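Local coordinates for immunogenic protein MPT63/MPB63 (Mycobacterium tuberculosis, PDB 1LMI) that is a major secreted, immunogenic beta-sandwich protein whose biochemical function is unknown, at residues 78-83 with 103-108; 32-37 with 47-52; 66-71 with 115-120; 11-16 with 125-130. All coordinates share one frame; numbering follows the deposited sequence.

Interaction 1: 78-83 with 103-108; sequences YRVLWQ and GKIYFD
Leu81 N gives its hydrogen to Tyr106 O in the one direct hydrogen bond between 78-83 and 103-108, 2.7 Å long and nearly straight at 166°, its donor tilted from the carbonyl plane. Val80 CA also comes up to that oxygen, 3.4 Å from Tyr106 O, in a CA-H...O contact. Two waters extend the polar seam: one donates to Arg79 O and accepts from Asp108 N, the other donates to Leu81 O and accepts from Tyr106 N. Strand 77-79 is an outer strand of one sheet and strand 100-109 of the other, so these bonds tie the two layers of the beta-sandwich at one margin, where Leu81 centres an inverse gamma turn. Apolar contacts lie beside them. Val80 CG2, anti to the backbone N, reaches Ile105 CB at 3.9 Å, the two branched side chains crossing at about a right angle. Phe107 CE1 lies 4.0 Å from Val80 CB. Ring meets carbonyl at the neighbouring rim atom, Phe107 CD1, 3.5 Å from Tyr78 O. A flat ring suits this place, slipping beside the backbone of 78-80. Leu81 lays CB and CG against the Tyr106 carbonyl. The Tyr106 hydroxyl is bonded to Pro87 O, the Tyr78 hydroxyl to Pro112 O.

Interaction 2: 32-37 with 47-52; sequences KSSTAV and VWEATA
Lys32 and Glu49 form an antiparallel hydrogen-bonded pair, with Lys32 N to Glu49 O and Glu49 N to Lys32 O both 2.9 Å, and the adjoining Ser33 and Trp48 are a non-hydrogen-bonded pair with CA atoms 4.3 Å apart. Beyond it Ser34 N bonds to Val47 O as the chain leaves strand 22-33.

The Trp48 indole lies flat against the backbone of Lys32 and Ser33. Ser33 CA stands 3.6 Å from the centroid of its five-membered ring, only 6° off the normal, a CH-pi contact, and Lys32 C sits over the same face nearer the rim. A broad ring suits this place because one face can cover the Lys32-Ser33 peptide. On the other side of the sheet, Lys32 and Glu49 run side by side, pointing the same way; their matching first torsions (chi1 63° and 62°) put Lys32 CG and Glu49 CG 3.9 Å apart. Ser34 OG, anti to its backbone N, donates to the anti lone pair of Glu49 OE1 at 2.8 Å and accepts from Ala36 N at 3.0 Å, closing an ST turn. A water that accepts from Thr35 N also donates to OE1.

The serine hydroxyl can donate and accept at once, which suits it to this turn; Glu49 OE1 takes one bond from it and one from the water, and the two would probably stabilise the carboxylate in its charged form.

Interaction 3: 66-71 with 115-120; sequences SQFNAR and TIVAMN
Over the centre of one face of the Arg71 guanidinium sits the methyl of Ala118, its CB 3.5 Å above the plane. The arginine chain is extended: chi2 (-178°) and chi3 (174°) put CD and NE out along the strand from Ile116, its pair, toward Ala118, whose methyl is small enough to take the guanidinium flat. The charged end is held by Asp125 through a salt bridge from NH2, and by Asn77 through NE. The Phe68 ring meets its neighbours obliquely: Met119 lies alongside it, pointing the same way, and Met119 CG reaches Phe68 CE1 at 3.3 Å, a tight contact. Farther out, and oblique to the ring, Met119 SD is 4.2 Å from the Phe68 centroid, a Met-aromatic contact; Val117 CG1 reaches Phe68 CD1 at 3.7 Å. Trp26 of the facing sheet adds its ring edge-to-face with Phe68. Flexible, polarisable methionine fits well beside such a ring.

Backbone bonds bind the strands: Asn120 N to Gln67 O, Ala118 N to Asn69 O at 2.8 Å and Arg71 N to Ile116 O at 2.8 Å. Asn69 ND2 adds a weak bond to Ala118 O, while its OD1 accepts from Asn77 and Arg79.

At the far end Thr115 N bonds to Arg71 O at 2.9 Å, Ile116 N only weakly, in a classic beta bulge. The pairing as a whole is that of two antiparallel strands inside one sheet of a beta-sandwich, Phe68, Ala70, Val117 and Met119 turned to the other sheet, and Asn69, Arg71, Ile116 and Ala118 to the outer face.

Interaction 4: 11-16 with 125-130; sequences SELTMT and DLLIWE
Leu13 holds CG anti to its carbonyl carbon and beside its own backbone N (chi1 -52°), and Trp129 does the same (chi1 -60°). The two side chains pass one another with opposite headings, and Leu13 CD1 lies over the indole, 3.7 Å from the centroid of the five-membered ring of Trp129, 18° off the normal and displaced toward the rim, in a CH-pi contact. At the ring's edge, in its plane, Trp129 NE1 donates a weak, bent hydrogen bond to Ser11 O, 3.0 Å long. Tryptophan suits the place because it gives a wide apolar face to the leucine and still has an N-H for a backbone carbonyl. Further along, Leu13 CB packs on Leu127 CD2 at 4.0 Å. Met15, bent at chi3, lays SD 4.0 Å from Leu126 CD1 and brings CE within 3.8 Å of Leu127 CD1, its supple chain bridging two leucines. Leu126 and Leu127 both face Met119 in a classic beta bulge.

The axes of 12-16 and 125-130 come within 8.5 Å, and no backbone hydrogen bond joins them. This is the face-to-face packing of a beta-sandwich: strand 12-17, at the margin of one sheet, closes over strand 125-130 of the other through apolar side chains in contact.

In the fold
The four contacts describe one beta-sandwich from within and between its layers. Interaction 2 pairs strands in the four-stranded sheet and interaction 3 in the five-stranded one, while interactions 1 and 4 join the two sheets on opposite sides of the chain's centre, their own centres about 17 Å apart. Interactions 1 and 2 lie on neighbouring strands, 100-109 and 46-56, with Phe107 O 2.9 Å from Trp48 N. Interaction 3 is linked to interaction 1 through Tyr78 N and Ala70 O, 2.7 Å apart, and to interaction 4 through Met119 N and Leu127 O, also 2.7 Å apart. Along the chain, interaction 4 encloses the other three, and interaction 1 is nested within interaction 3.

Interaction 1: 78-83 with 103-108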
loop_
_atom_site.group_PDB
_atom_site.type_symbol
_atom_site.label_atom_id
_atom_site.label_comp_id
_atom_site.label_asym_id
_atom_site.label_seq_id
_atom_site.Cartn_x
_atom_site.Cartn_y
_atom_site.Cartn_z
ATOM N N TYR A 78 -2.340 11.193 -0.406
ATOM C CA TYR A 78 -0.908 11.298 -0.497
ATOM C C TYR A 78 -0.411 10.032 -1.214
ATOM O O TYR A 78 -0.628 8.915 -0.714
ATOM C CB TYR A 78 -0.222 11.431 0.859
ATOM C CG TYR A 78 -0.819 12.481 1.783
ATOM C CD1 TYR A 78 -0.660 13.840 1.446
ATOM C CD2 TYR A 78 -1.507 12.147 2.928
ATOM C CE1 TYR A 78 -1.196 14.818 2.269
ATOM C CE2 TYR A 78 -2.045 13.129 3.773
ATOM C CZ TYR A 78 -1.876 14.442 3.411
ATOM O OH TYR A 78 -2.388 15.448 4.220
ATOM N N ARG A 79 0.211 10.195 -2.362
ATOM C CA ARG A 79 0.740 9.095 -3.137
ATOM C C ARG A 79 1.860 8.383 -2.394
ATOM O O ARG A 79 2.680 9.013 -1.713
ATOM C CB ARG A 79 1.309 9.600 -4.476
ATOM C CG ARG A 79 0.290 10.246 -5.405
ATOM C CD ARG A 79 -0.614 9.239 -6.120
ATOM N NE ARG A 79 0.157 8.363 -6.984
ATOM C CZ ARG A 79 0.339 7.057 -6.800
ATOM N NH1 ARG A 79 -0.186 6.414 -5.755
ATOM N NH2 ARG A 79 1.082 6.413 -7.694
ATOM N N VAL A 80 1.938 7.064 -2.579
ATOM C CA VAL A 80 3.108 6.331 -2.140
ATOM C C VAL A 80 4.357 6.848 -2.837
ATOM O O VAL A 80 4.313 7.245 -4.010
ATOM C CB VAL A 80 2.883 4.829 -2.374
ATOM C CG1 VAL A 80 2.903 4.410 -3.854
ATOM C CG2 VAL A 80 3.969 3.999 -1.667
ATOM N N LEU A 81 5.451 6.856 -2.078
ATOM C CA LEU A 81 6.739 7.228 -2.649
ATOM C C LEU A 81 7.352 5.975 -3.248
ATOM O O LEU A 81 8.287 5.394 -2.706
ATOM C CB LEU A 81 7.646 7.823 -1.571
ATOM C CG LEU A 81 7.065 9.100 -0.967
ATOM C CD1 LEU A 81 8.115 9.805 -0.120
ATOM C CD2 LEU A 81 6.570 10.035 -2.063
ATOM N N TRP A 82 6.736 5.542 -4.355
ATOM C CA TRP A 82 6.968 4.203 -4.837
ATOM C C TRP A 82 9.091 4.706 -5.809
ATOM O O TRP A 82 8.656 5.621 -6.434
ATOM C CB TRP A 82 6.098 3.694 -5.942
ATOM C CG TRP A 82 6.228 4.166 -7.345
ATOM C CD1 TRP A 82 6.736 3.444 -8.396
ATOM C CD2 TRP A 82 5.863 5.439 -7.891
ATOM N NE1 TRP A 82 6.708 4.192 -9.550
ATOM C CE2 TRP A 82 6.174 5.422 -9.264
ATOM C CE3 TRP A 82 5.300 6.594 -7.339
ATOM C CZ2 TRP A 82 5.951 6.501 -10.115
ATOM C CZ3 TRP A 82 5.085 7.659 -8.192
ATOM C CH2 TRP A 82 5.400 7.624 -9.553
ATOM N N GLN A 83 9.679 3.600 -5.689
ATOM C CA GLN A 83 9.737 2.467 -4.793
ATOM C C GLN A 83 10.213 2.986 -3.427
ATOM O O GLN A 83 9.317 3.111 -2.563
ATOM C CB GLN A 83 10.577 1.321 -5.341
ATOM C CG GLN A 83 9.750 0.342 -6.169
ATOM C CD GLN A 83 8.705 -0.414 -5.376
ATOM O OE1 GLN A 83 8.129 0.094 -4.413
ATOM N NE2 GLN A 83 8.443 -1.656 -5.786
ATOM N N GLY A 103 7.262 -5.290 3.832
ATOM C CA GLY A 103 8.236 -4.198 4.001
ATOM C C GLY A 103 7.485 -2.897 4.180
ATOM O O GLY A 103 6.260 -2.832 4.277
ATOM N N LYS A 104 8.256 -1.806 4.220
ATOM C CA LYS A 104 7.627 -0.500 4.340
ATOM C C LYS A 104 7.261 0.160 3.020
ATOM O O LYS A 104 7.846 -0.080 1.971
ATOM C CB LYS A 104 8.615 0.450 5.057
ATOM C CG LYS A 104 9.091 -0.108 6.392
ATOM C CD LYS A 104 7.958 -0.185 7.387
ATOM C CE LYS A 104 8.351 0.092 8.823
ATOM N NZ LYS A 104 9.582 -0.587 9.287
ATOM N N ILE A 105 6.275 1.050 3.130
ATOM C CA ILE A 105 5.921 1.967 2.037
ATOM C C ILE A 105 5.889 3.349 2.677
ATOM O O ILE A 105 5.594 3.463 3.874
ATOM C CB ILE A 105 4.573 1.610 1.391
ATOM C CG1 ILE A 105 3.440 1.424 2.409
ATOM C CG2 ILE A 105 4.675 0.364 0.491
ATOM C CD1 ILE A 105 2.071 1.237 1.786
ATOM N N TYR A 106 6.223 4.385 1.937
ATOM C CA TYR A 106 6.299 5.740 2.472
ATOM C C TYR A 106 5.401 6.737 1.756
ATOM O O TYR A 106 5.019 6.509 0.613
ATOM C CB TYR A 106 7.768 6.191 2.374
ATOM C CG TYR A 106 8.676 5.333 3.242
ATOM C CD1 TYR A 106 8.729 5.573 4.600
ATOM C CD2 TYR A 106 9.445 4.302 2.717
ATOM C CE1 TYR A 106 9.542 4.820 5.430
ATOM C CE2 TYR A 106 10.260 3.535 3.540
ATOM C CZ TYR A 106 10.300 3.806 4.891
ATOM O OH TYR A 106 11.105 3.023 5.701
ATOM N N PHE A 107 5.096 7.846 2.432
ATOM C CA PHE A 107 4.236 8.911 1.909
ATOM C C PHE A 107 4.801 10.281 2.317
ATOM O O PHE A 107 5.420 10.371 3.389
ATOM C CB PHE A 107 2.805 8.779 2.436
ATOM C CG PHE A 107 2.207 7.392 2.304
ATOM C CD1 PHE A 107 1.572 6.986 1.153
ATOM C CD2 PHE A 107 2.306 6.514 3.374
ATOM C CE1 PHE A 107 1.058 5.718 1.066
ATOM C CE2 PHE A 107 1.787 5.220 3.277
ATOM C CZ PHE A 107 1.161 4.814 2.119
ATOM N N ASP A 108 4.601 11.326 1.541
ATOM C CA ASP A 108 5.032 12.673 1.949
ATOM C C ASP A 108 3.808 13.448 2.389
ATOM O O ASP A 108 3.004 13.905 1.578
ATOM C CB ASP A 108 5.718 13.355 0.759
ATOM C CG ASP A 108 6.314 14.706 1.081
ATOM O OD1 ASP A 108 6.244 15.093 2.273
ATOM O OD2 ASP A 108 6.839 15.346 0.134
HETATM O O HOH W 1 3.151 11.399 -0.962
HETATM O O HOH W 2 7.577 4.016 -0.635
#

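Interaction 2: 32-37 with 47-52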
loop_
_atom_site.group_PDB
_atom_site.type_symbol
_atom_site.label_atom_id
_atom_site.label_comp_id
_atom_site.label_asym_id
_atom_site.label_seq_id
_atom_site.Cartn_x
_atom_site.Cartn_y
_atom_site.Cartn_z
ATOM N N LYS A 32 1.909 5.397 10.221
ATOM C CA LYS A 32 2.340 6.330 11.276
ATOM C C LYS A 32 3.370 7.330 10.787
ATOM O O LYS A 32 3.983 7.081 9.743
ATOM C CB LYS A 32 2.925 5.527 12.444
ATOM C CG LYS A 32 4.178 4.726 12.108
ATOM C CD LYS A 32 4.565 3.870 13.313
ATOM C CE LYS A 32 5.648 2.874 12.966
ATOM N NZ LYS A 32 5.841 1.901 14.097
ATOM N N SER A 33 3.507 8.429 11.521
ATOM C CA SER A 33 4.605 9.357 11.197
ATOM C C SER A 33 5.921 8.610 11.263
ATOM O O SER A 33 6.162 7.813 12.162
ATOM C CB SER A 33 4.591 10.552 12.148
ATOM O OG SER A 33 5.634 11.446 11.673
ATOM N N SER A 34 6.807 8.867 10.294
ATOM C CA SER A 34 8.049 8.134 10.184
ATOM C C SER A 34 9.221 9.054 10.558
ATOM O O SER A 34 9.147 10.264 10.397
ATOM C CB SER A 34 8.252 7.612 8.760
ATOM O OG SER A 34 9.312 6.691 8.605
ATOM N N THR A 35 10.261 8.430 11.043
ATOM C CA THR A 35 11.553 9.076 11.217
ATOM C C THR A 35 12.450 8.745 10.023
ATOM O O THR A 35 13.561 9.267 9.956
ATOM C CB THR A 35 12.268 8.577 12.480
ATOM O OG1 THR A 35 12.517 7.170 12.307
ATOM C CG2 THR A 35 11.402 8.716 13.723
ATOM N N ALA A 36 11.998 7.875 9.118
ATOM C CA ALA A 36 12.788 7.579 7.927
ATOM C C ALA A 36 13.165 8.884 7.218
ATOM O O ALA A 36 12.382 9.812 7.116
ATOM C CB ALA A 36 12.094 6.692 6.901
ATOM N N VAL A 37 14.399 8.901 6.743
ATOM C CA VAL A 37 14.833 9.923 5.788
ATOM C C VAL A 37 14.889 9.140 4.479
ATOM O O VAL A 37 15.489 8.057 4.441
ATOM C CB VAL A 37 16.128 10.596 6.233
ATOM C CG1 VAL A 37 17.048 9.590 6.921
ATOM C CG2 VAL A 37 16.871 11.249 5.081
ATOM N N VAL A 47 7.521 12.767 6.430
ATOM C CA VAL A 47 7.448 11.399 5.885
ATOM C C VAL A 47 6.598 10.520 6.818
ATOM O O VAL A 47 6.798 10.548 8.028
ATOM C CB VAL A 47 8.811 10.750 5.706
ATOM C CG1 VAL A 47 8.681 9.322 5.182
ATOM C CG2 VAL A 47 9.688 11.585 4.769
ATOM N N TRP A 48 5.663 9.804 6.214
ATOM C CA TRP A 48 4.878 8.790 6.921
ATOM C C TRP A 48 5.242 7.430 6.334
ATOM O O TRP A 48 5.816 7.283 5.247
ATOM C CB TRP A 48 3.370 9.029 6.785
ATOM C CG TRP A 48 2.896 10.011 7.821
ATOM C CD1 TRP A 48 3.407 11.270 8.016
ATOM C CD2 TRP A 48 1.860 9.798 8.774
ATOM N NE1 TRP A 48 2.715 11.870 9.055
ATOM C CE2 TRP A 48 1.767 10.983 9.531
ATOM C CE3 TRP A 48 0.972 8.733 9.072
ATOM C CZ2 TRP A 48 0.856 11.146 10.557
ATOM C CZ3 TRP A 48 0.074 8.906 10.092
ATOM C CH2 TRP A 48 0.010 10.096 10.829
ATOM N N GLU A 49 4.916 6.381 7.084
ATOM C CA GLU A 49 5.159 5.026 6.648
ATOM C C GLU A 49 3.939 4.141 6.972
ATOM O O GLU A 49 3.099 4.486 7.791
ATOM C CB GLU A 49 6.406 4.423 7.295
ATOM C CG GLU A 49 6.311 4.319 8.821
ATOM C CD GLU A 49 7.474 3.598 9.447
ATOM O OE1 GLU A 49 8.605 4.158 9.485
ATOM O OE2 GLU A 49 7.320 2.460 9.904
ATOM N N ALA A 50 3.895 2.999 6.274
ATOM C CA ALA A 50 3.032 1.908 6.705
ATOM C C ALA A 50 3.832 0.616 6.435
ATOM O O ALA A 50 4.822 0.584 5.695
ATOM C CB ALA A 50 1.672 1.874 6.051
ATOM N N THR A 51 3.409 -0.476 7.054
ATOM C CA THR A 51 3.977 -1.791 6.807
ATOM C C THR A 51 2.980 -2.638 6.026
ATOM O O THR A 51 1.850 -2.874 6.466
ATOM C CB THR A 51 4.325 -2.493 8.118
ATOM O OG1 THR A 51 5.327 -1.711 8.810
ATOM C CG2 THR A 51 4.879 -3.881 7.839
ATOM N N ALA A 52 3.384 -3.059 4.836
ATOM C CA ALA A 52 2.510 -3.766 3.904
ATOM C C ALA A 52 3.085 -5.146 3.589
ATOM O O ALA A 52 4.309 -5.283 3.482
ATOM C CB ALA A 52 2.342 -2.992 2.620
HETATM O O HOH W 3 9.669 5.306 11.666
#

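Interaction 3: 66-71 with 115-120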
loop_
_atom_site.group_PDB
_atom_site.type_symbol
_atom_site.label_atom_id
_atom_site.label_comp_id
_atom_site.label_asym_id
_atom_site.label_seq_id
_atom_site.Cartn_x
_atom_site.Cartn_y
_atom_site.Cartn_z
ATOM N N SER A 66 3.076 0.862 -6.536
ATOM C CA SER A 66 2.748 2.204 -6.937
ATOM C C SER A 66 1.259 2.519 -6.810
ATOM O O SER A 66 0.878 3.693 -6.892
ATOM C CB SER A 66 3.203 2.470 -8.378
ATOM O OG SER A 66 2.634 1.521 -9.271
ATOM N N GLN A 67 0.381 1.552 -6.567
ATOM C CA GLN A 67 -1.054 1.747 -6.394
ATOM C C GLN A 67 -1.412 2.254 -5.003
ATOM O O GLN A 67 -2.567 2.634 -4.806
ATOM C CB GLN A 67 -1.840 0.442 -6.674
ATOM C CG GLN A 67 -1.768 -0.021 -8.123
ATOM C CD GLN A 67 -2.713 -1.181 -8.378
ATOM O OE1 GLN A 67 -3.261 -1.775 -7.460
ATOM N NE2 GLN A 67 -2.911 -1.469 -9.666
ATOM N N PHE A 68 -0.448 2.275 -4.071
ATOM C CA PHE A 68 -0.766 2.682 -2.702
ATOM C C PHE A 68 -0.856 4.193 -2.527
ATOM O O PHE A 68 -0.229 5.027 -3.220
ATOM C CB PHE A 68 0.280 2.182 -1.711
ATOM C CG PHE A 68 0.139 0.744 -1.255
ATOM C CD1 PHE A 68 -0.992 0.356 -0.581
ATOM C CD2 PHE A 68 1.144 -0.164 -1.484
ATOM C CE1 PHE A 68 -1.118 -0.956 -0.151
ATOM C CE2 PHE A 68 1.026 -1.475 -1.068
ATOM C CZ PHE A 68 -0.112 -1.866 -0.404
ATOM N N ASN A 69 -1.678 4.576 -1.542
ATOM C CA ASN A 69 -1.984 5.940 -1.184
ATOM C C ASN A 69 -2.372 5.989 0.306
ATOM O O ASN A 69 -2.943 4.999 0.808
ATOM C CB ASN A 69 -3.162 6.529 -1.970
ATOM C CG ASN A 69 -3.001 6.474 -3.479
ATOM O OD1 ASN A 69 -2.450 7.440 -4.015
ATOM N ND2 ASN A 69 -3.408 5.369 -4.107
ATOM N N ALA A 70 -2.046 7.107 0.939
ATOM C CA ALA A 70 -2.485 7.401 2.303
ATOM C C ALA A 70 -3.513 8.508 2.234
ATOM O O ALA A 70 -3.349 9.467 1.479
ATOM C CB ALA A 70 -1.298 7.710 3.187
ATOM N N ARG A 71 -4.606 8.367 2.995
ATOM C CA ARG A 71 -5.668 9.362 2.906
ATOM C C ARG A 71 -6.153 9.785 4.279
ATOM O O ARG A 71 -5.967 9.076 5.266
ATOM C CB ARG A 71 -6.864 8.817 2.125
ATOM C CG ARG A 71 -6.513 8.369 0.708
ATOM C CD ARG A 71 -7.820 7.896 0.044
ATOM N NE ARG A 71 -7.529 7.605 -1.361
ATOM C CZ ARG A 71 -8.321 6.870 -2.127
ATOM N NH1 ARG A 71 -9.441 6.364 -1.652
ATOM N NH2 ARG A 71 -7.985 6.652 -3.401
ATOM N N THR A 115 -5.191 8.574 8.034
ATOM C CA THR A 115 -5.672 7.512 8.885
ATOM C C THR A 115 -6.126 6.304 8.099
ATOM O O THR A 115 -6.655 5.331 8.664
ATOM C CB THR A 115 -6.885 8.005 9.704
ATOM O OG1 THR A 115 -7.884 8.591 8.857
ATOM C CG2 THR A 115 -6.369 9.070 10.645
ATOM N N ILE A 116 -5.946 6.353 6.789
ATOM C CA ILE A 116 -6.450 5.373 5.843
ATOM C C ILE A 116 -5.360 5.062 4.827
ATOM O O ILE A 116 -4.564 5.929 4.458
ATOM C CB ILE A 116 -7.667 5.961 5.120
ATOM C CG1 ILE A 116 -8.850 6.166 6.082
ATOM C CG2 ILE A 116 -8.091 5.147 3.894
ATOM C CD1 ILE A 116 -9.837 7.184 5.511
ATOM N N VAL A 117 -5.293 3.788 4.368
ATOM C CA VAL A 117 -4.477 3.489 3.201
ATOM C C VAL A 117 -5.397 2.922 2.119
ATOM O O VAL A 117 -6.314 2.159 2.398
ATOM C CB VAL A 117 -3.329 2.514 3.521
ATOM C CG1 VAL A 117 -2.620 2.012 2.268
ATOM C CG2 VAL A 117 -2.325 3.219 4.411
ATOM N N ALA A 118 -5.194 3.318 0.863
ATOM C CA ALA A 118 -6.061 2.798 -0.212
ATOM C C ALA A 118 -5.192 2.351 -1.388
ATOM O O ALA A 118 -4.200 3.059 -1.686
ATOM C CB ALA A 118 -7.037 3.858 -0.680
ATOM N N MET A 119 -5.533 1.252 -2.039
ATOM C CA MET A 119 -4.869 0.878 -3.285
ATOM C C MET A 119 -5.813 1.259 -4.432
ATOM O O MET A 119 -6.956 0.803 -4.423
ATOM C CB MET A 119 -4.527 -0.620 -3.412
ATOM C CG MET A 119 -3.398 -1.108 -2.517
ATOM S SD MET A 119 -2.921 -2.855 -2.870
ATOM C CE MET A 119 -4.382 -3.271 -3.824
ATOM N N ASN A 120 -5.323 2.053 -5.390
ATOM C CA ASN A 120 -6.091 2.485 -6.557
ATOM C C ASN A 120 -5.255 2.232 -7.808
ATOM O O ASN A 120 -4.070 2.529 -7.810
ATOM C CB ASN A 120 -6.435 3.952 -6.371
ATOM C CG ASN A 120 -7.227 4.651 -7.479
ATOM O OD1 ASN A 120 -8.358 5.119 -7.227
ATOM N ND2 ASN A 120 -6.613 4.746 -8.634
#

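Interaction 4: 11-16 with 125-130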
loop_
_atom_site.group_PDB
_atom_site.type_symbol
_atom_site.label_atom_id
_atom_site.label_comp_id
_atom_site.label_asym_id
_atom_site.label_seq_id
_atom_site.Cartn_x
_atom_site.Cartn_y
_atom_site.Cartn_z
ATOM N N SER A 11 -5.567 -5.731 9.096
ATOM C CA SER A 11 -6.196 -6.897 8.476
ATOM C C SER A 11 -5.704 -7.135 7.050
ATOM O O SER A 11 -5.349 -6.208 6.336
ATOM C CB SER A 11 -7.701 -6.760 8.404
ATOM O OG SER A 11 -8.254 -6.771 9.725
ATOM N N GLU A 12 -5.710 -8.395 6.662
ATOM C CA GLU A 12 -5.416 -8.801 5.292
ATOM C C GLU A 12 -6.697 -8.925 4.486
ATOM O O GLU A 12 -7.622 -9.640 4.901
ATOM C CB GLU A 12 -4.675 -10.144 5.301
ATOM C CG GLU A 12 -4.131 -10.475 3.900
ATOM C CD GLU A 12 -3.101 -11.577 4.044
ATOM O OE1 GLU A 12 -2.152 -11.370 4.839
ATOM O OE2 GLU A 12 -3.304 -12.640 3.401
ATOM N N LEU A 13 -6.743 -8.183 3.374
ATOM C CA LEU A 13 -7.904 -8.195 2.482
ATOM C C LEU A 13 -7.590 -9.010 1.229
ATOM O O LEU A 13 -6.466 -8.855 0.720
ATOM C CB LEU A 13 -8.285 -6.752 2.111
ATOM C CG LEU A 13 -8.467 -5.780 3.287
ATOM C CD1 LEU A 13 -8.766 -4.345 2.825
ATOM C CD2 LEU A 13 -9.574 -6.284 4.197
ATOM N N THR A 14 -8.517 -9.814 0.761
ATOM C CA THR A 14 -8.377 -10.716 -0.389
ATOM C C THR A 14 -8.970 -10.107 -1.627
ATOM O O THR A 14 -10.085 -9.570 -1.634
ATOM C CB THR A 14 -9.119 -12.040 -0.037
ATOM O OG1 THR A 14 -8.353 -12.652 1.037
ATOM N N MET A 15 -8.253 -10.143 -2.749
ATOM C CA MET A 15 -8.921 -9.708 -3.979
ATOM C C MET A 15 -8.632 -10.777 -5.026
ATOM O O MET A 15 -7.542 -11.320 -5.156
ATOM C CB MET A 15 -8.506 -8.293 -4.332
ATOM C CG MET A 15 -7.853 -7.991 -5.635
ATOM S SD MET A 15 -7.538 -6.192 -5.846
ATOM C CE MET A 15 -5.787 -6.184 -5.437
ATOM N N THR A 16 -9.704 -11.054 -5.752
ATOM C CA THR A 16 -9.641 -12.050 -6.810
ATOM C C THR A 16 -9.534 -11.301 -8.126
ATOM O O THR A 16 -10.392 -10.459 -8.438
ATOM C CB THR A 16 -10.873 -12.952 -6.730
ATOM O OG1 THR A 16 -10.781 -13.802 -5.560
ATOM C CG2 THR A 16 -10.965 -13.941 -7.868
ATOM N N ASP A 125 -10.732 2.676 -6.892
ATOM C CA ASP A 125 -10.247 2.189 -5.604
ATOM C C ASP A 125 -10.532 0.674 -5.530
ATOM O O ASP A 125 -11.658 0.230 -5.823
ATOM C CB ASP A 125 -10.902 2.840 -4.408
ATOM C CG ASP A 125 -10.450 4.261 -4.133
ATOM O OD1 ASP A 125 -9.430 4.683 -4.710
ATOM O OD2 ASP A 125 -11.164 4.953 -3.367
ATOM N N LEU A 126 -9.537 -0.109 -5.174
ATOM C CA LEU A 126 -9.664 -1.562 -5.082
ATOM C C LEU A 126 -9.758 -2.028 -3.635
ATOM O O LEU A 126 -10.660 -2.806 -3.299
ATOM C CB LEU A 126 -8.458 -2.241 -5.751
ATOM C CG LEU A 126 -8.365 -2.064 -7.271
ATOM C CD1 LEU A 126 -7.107 -2.737 -7.778
ATOM C CD2 LEU A 126 -9.602 -2.589 -7.997
ATOM N N LEU A 127 -8.845 -1.564 -2.799
ATOM C CA LEU A 127 -8.736 -2.017 -1.403
ATOM C C LEU A 127 -8.501 -0.811 -0.496
ATOM O O LEU A 127 -7.691 0.064 -0.844
ATOM C CB LEU A 127 -7.588 -2.988 -1.201
ATOM C CG LEU A 127 -7.552 -4.285 -1.990
ATOM C CD1 LEU A 127 -6.249 -5.055 -1.789
ATOM C CD2 LEU A 127 -8.719 -5.155 -1.546
ATOM N N ILE A 128 -9.201 -0.779 0.638
ATOM C CA ILE A 128 -9.065 0.330 1.574
ATOM C C ILE A 128 -8.931 -0.207 2.992
ATOM O O ILE A 128 -9.750 -1.065 3.343
ATOM C CB ILE A 128 -10.305 1.243 1.465
ATOM C CG1 ILE A 128 -10.461 1.789 0.036
ATOM C CG2 ILE A 128 -10.189 2.322 2.529
ATOM C CD1 ILE A 128 -11.728 2.602 -0.128
ATOM N N TRP A 129 -7.982 0.271 3.759
ATOM C CA TRP A 129 -7.742 -0.053 5.159
ATOM C C TRP A 129 -7.989 1.190 6.015
ATOM O O TRP A 129 -7.366 2.216 5.746
ATOM C CB TRP A 129 -6.333 -0.558 5.443
ATOM C CG TRP A 129 -5.948 -1.813 4.709
ATOM C CD1 TRP A 129 -5.951 -3.071 5.270
ATOM C CD2 TRP A 129 -5.524 -1.966 3.360
ATOM N NE1 TRP A 129 -5.551 -3.992 4.317
ATOM C CE2 TRP A 129 -5.282 -3.326 3.140
ATOM C CE3 TRP A 129 -5.327 -1.066 2.298
ATOM C CZ2 TRP A 129 -4.849 -3.818 1.919
ATOM C CZ3 TRP A 129 -4.894 -1.560 1.070
ATOM C CH2 TRP A 129 -4.660 -2.933 0.892
ATOM N N GLU A 130 -8.901 1.085 6.974
ATOM C CA GLU A 130 -9.296 2.235 7.786
ATOM C C GLU A 130 -9.222 1.909 9.263
ATOM O O GLU A 130 -9.057 0.745 9.640
ATOM C CB GLU A 130 -10.712 2.670 7.419
ATOM C CG GLU A 130 -11.797 1.691 7.756
ATOM C CD GLU A 130 -13.170 2.010 7.182
ATOM O OE1 GLU A 130 -13.273 2.963 6.388
ATOM O OE2 GLU A 130 -14.118 1.274 7.547
#